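Local coordinates for prolyl 4-hydroxylase alpha subunit Fe(2+) 2OG dioxygenase domain-containing protein (Burkholderia ambifaria, PDB 3W21), which probably acts as a 2-oxoglutarate-dependent dioxygenase, and binds 2-oxoglutarate and a metal ion, here zinc, in its active site, at residues G179-I184 against L230-G235. Residues are numbered along the deposited sequence; the frame is centred on the assembly and turned at random.
Sequences GGFLTI and LKPQPG. With AKG (2-oxoglutaric acid), chain D.
Thr183 and Gly235 join strand 178-183 to the loop entering strand 236-241: Gly235 N donates to Thr183 O at 2.8 Å, with an N-H...O angle of 159°, while residues 181-184 and 232-235 run 62° apart. The same carbonyl receives a CA-H...O contact from Pro234 CA at 3.4 Å, so two successive residues of the loop converge on one oxygen. In the antiparallel pairing of the two strands Phe181 bonds Thr238 and Thr183 bonds Gln236; Gly235 and Gln236 thus both pair with Thr183, which, with the positive phi of Gly235, is consistent with a G1-type beta bulge.

Thr183 points into the loop. Its CB lies 3.6 Å from Gln233 O, and with CG2 anti to the backbone N that methyl is carried to the Pro234 ring, while OG1 lies 4.0 Å from Pro232 CB and CG, the two side chains crossing at about a right angle. Beyond, Pro234 CB rests 3.5 Å from Ile184 O.

Phe181 links loop and ligand. Pro232 CG approaches its CE1 obliquely at 3.9 Å, and one ring face carries 2-oxoglutarate, whose C4 lies 3.3 Å above the plane, offset toward the rim. That face makes Phe181 a wall of the cosubstrate pocket, whose polar partners are Arg141, Tyr143, Arg255 and Thr257, in the double-stranded beta-helix characteristic of this dioxygenase family.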
loop_
_atom_site.group_PDB
_atom_site.type_symbol
_atom_site.label_atom_id
_atom_site.label_comp_id
_atom_site.label_asym_id
_atom_site.label_seq_id
_atom_site.Cartn_x
_atom_site.Cartn_y
_atom_site.Cartn_z
ATOM N N GLY A 179 1.286 -14.194 -19.024
ATOM C CA GLY A 179 -0.098 -13.936 -18.655
ATOM C C GLY A 179 -0.825 -15.269 -18.715
ATOM O O GLY A 179 -0.502 -16.130 -19.606
ATOM N N GLY A 180 -1.812 -15.463 -17.796
ATOM C CA GLY A 180 -2.613 -16.695 -17.856
ATOM C C GLY A 180 -4.052 -16.230 -17.627
ATOM O O GLY A 180 -4.350 -15.507 -16.627
ATOM N N PHE A 181 -4.931 -16.623 -18.547
ATOM C CA PHE A 181 -6.330 -16.316 -18.356
ATOM C C PHE A 181 -7.211 -17.486 -18.786
ATOM O O PHE A 181 -7.003 -18.083 -19.823
ATOM C CB PHE A 181 -6.756 -14.973 -18.993
ATOM C CG PHE A 181 -6.738 -14.937 -20.530
ATOM C CD1 PHE A 181 -7.883 -15.283 -21.282
ATOM C CD2 PHE A 181 -5.579 -14.565 -21.231
ATOM C CE1 PHE A 181 -7.880 -15.205 -22.694
ATOM C CE2 PHE A 181 -5.564 -14.517 -22.666
ATOM C CZ PHE A 181 -6.717 -14.808 -23.400
ATOM N N LEU A 182 -8.213 -17.751 -17.948
ATOM C CA LEU A 182 -9.208 -18.776 -18.196
ATOM C C LEU A 182 -10.423 -18.073 -18.730
ATOM O O LEU A 182 -10.915 -17.130 -18.113
ATOM C CB LEU A 182 -9.547 -19.408 -16.834
ATOM C CG LEU A 182 -10.695 -20.397 -16.812
ATOM C CD1 LEU A 182 -10.474 -21.433 -17.902
ATOM C CD2 LEU A 182 -10.811 -20.984 -15.369
ATOM N N THR A 183 -10.928 -18.524 -19.873
ATOM C CA THR A 183 -12.161 -17.949 -20.426
ATOM C C THR A 183 -13.370 -18.661 -19.803
ATOM O O THR A 183 -13.404 -19.905 -19.740
ATOM C CB THR A 183 -12.196 -18.056 -21.985
ATOM O OG1 THR A 183 -11.148 -17.219 -22.557
ATOM C CG2 THR A 183 -13.488 -17.506 -22.504
ATOM N N ILE A 184 -14.328 -17.864 -19.342
ATOM C CA ILE A 184 -15.517 -18.385 -18.707
ATOM C C ILE A 184 -16.738 -18.261 -19.624
ATOM O O ILE A 184 -17.501 -19.193 -19.681
ATOM C CB ILE A 184 -15.852 -17.683 -17.352
ATOM C CG1 ILE A 184 -14.804 -18.006 -16.292
ATOM C CG2 ILE A 184 -17.245 -18.126 -16.846
ATOM C CD1 ILE A 184 -14.480 -19.476 -16.103
ATOM N N LEU A 230 -5.477 -16.090 -31.791
ATOM C CA LEU A 230 -5.978 -17.049 -30.846
ATOM C C LEU A 230 -7.483 -16.803 -30.692
ATOM O O LEU A 230 -7.969 -15.664 -30.755
ATOM C CB LEU A 230 -5.248 -16.936 -29.490
ATOM C CG LEU A 230 -3.779 -17.349 -29.493
ATOM C CD1 LEU A 230 -3.196 -17.009 -28.159
ATOM C CD2 LEU A 230 -3.619 -18.839 -29.789
ATOM N N LYS A 231 -8.222 -17.888 -30.549
ATOM C CA LYS A 231 -9.644 -17.808 -30.217
ATOM C C LYS A 231 -9.995 -18.714 -29.006
ATOM O O LYS A 231 -10.624 -19.746 -29.155
ATOM C CB LYS A 231 -10.429 -18.212 -31.455
ATOM C CG LYS A 231 -11.339 -17.188 -32.088
ATOM C CD LYS A 231 -10.633 -16.119 -32.887
ATOM C CE LYS A 231 -11.530 -15.650 -34.035
ATOM N NZ LYS A 231 -11.718 -14.175 -34.153
ATOM N N PRO A 232 -9.617 -18.310 -27.780
ATOM C CA PRO A 232 -9.848 -19.232 -26.721
ATOM C C PRO A 232 -11.341 -19.306 -26.387
ATOM O O PRO A 232 -12.085 -18.289 -26.532
ATOM C CB PRO A 232 -8.999 -18.696 -25.574
ATOM C CG PRO A 232 -8.913 -17.258 -25.825
ATOM C CD PRO A 232 -8.995 -17.069 -27.323
ATOM N N GLN A 233 -11.741 -20.530 -26.040
ATOM C CA GLN A 233 -13.153 -20.953 -25.844
ATOM C C GLN A 233 -13.455 -21.078 -24.359
ATOM O O GLN A 233 -12.537 -21.262 -23.579
ATOM C CB GLN A 233 -13.359 -22.317 -26.534
ATOM C CG GLN A 233 -13.252 -22.239 -28.084
ATOM C CD GLN A 233 -14.189 -21.165 -28.650
ATOM O OE1 GLN A 233 -13.767 -20.082 -29.071
ATOM N NE2 GLN A 233 -15.472 -21.447 -28.625
ATOM N N PRO A 234 -14.740 -20.979 -23.944
ATOM C CA PRO A 234 -15.014 -21.167 -22.518
ATOM C C PRO A 234 -14.402 -22.488 -21.999
ATOM O O PRO A 234 -14.403 -23.477 -22.675
ATOM C CB PRO A 234 -16.551 -21.163 -22.470
ATOM C CG PRO A 234 -16.916 -20.209 -23.572
ATOM C CD PRO A 234 -15.951 -20.536 -24.688
ATOM N N GLY A 235 -13.810 -22.459 -20.819
ATOM C CA GLY A 235 -13.124 -23.624 -20.267
ATOM C C GLY A 235 -11.649 -23.676 -20.595
ATOM O O GLY A 235 -10.905 -24.425 -19.974
HETATM C C1 AKG D . -3.810 -10.140 -20.387
HETATM O O1 AKG D . -2.827 -9.382 -20.173
HETATM O O2 AKG D . -3.911 -11.288 -19.872
HETATM C C2 AKG D . -4.849 -9.629 -21.307
HETATM O O5 AKG D . -4.551 -8.925 -22.268
HETATM C C3 AKG D . -6.303 -9.952 -21.064
HETATM C C4 AKG D . -6.607 -11.399 -21.454
HETATM C C5 AKG D . -8.083 -11.636 -21.215
HETATM O O3 AKG D . -8.750 -11.951 -22.223
HETATM O O4 AKG D . -8.590 -11.499 -20.058
#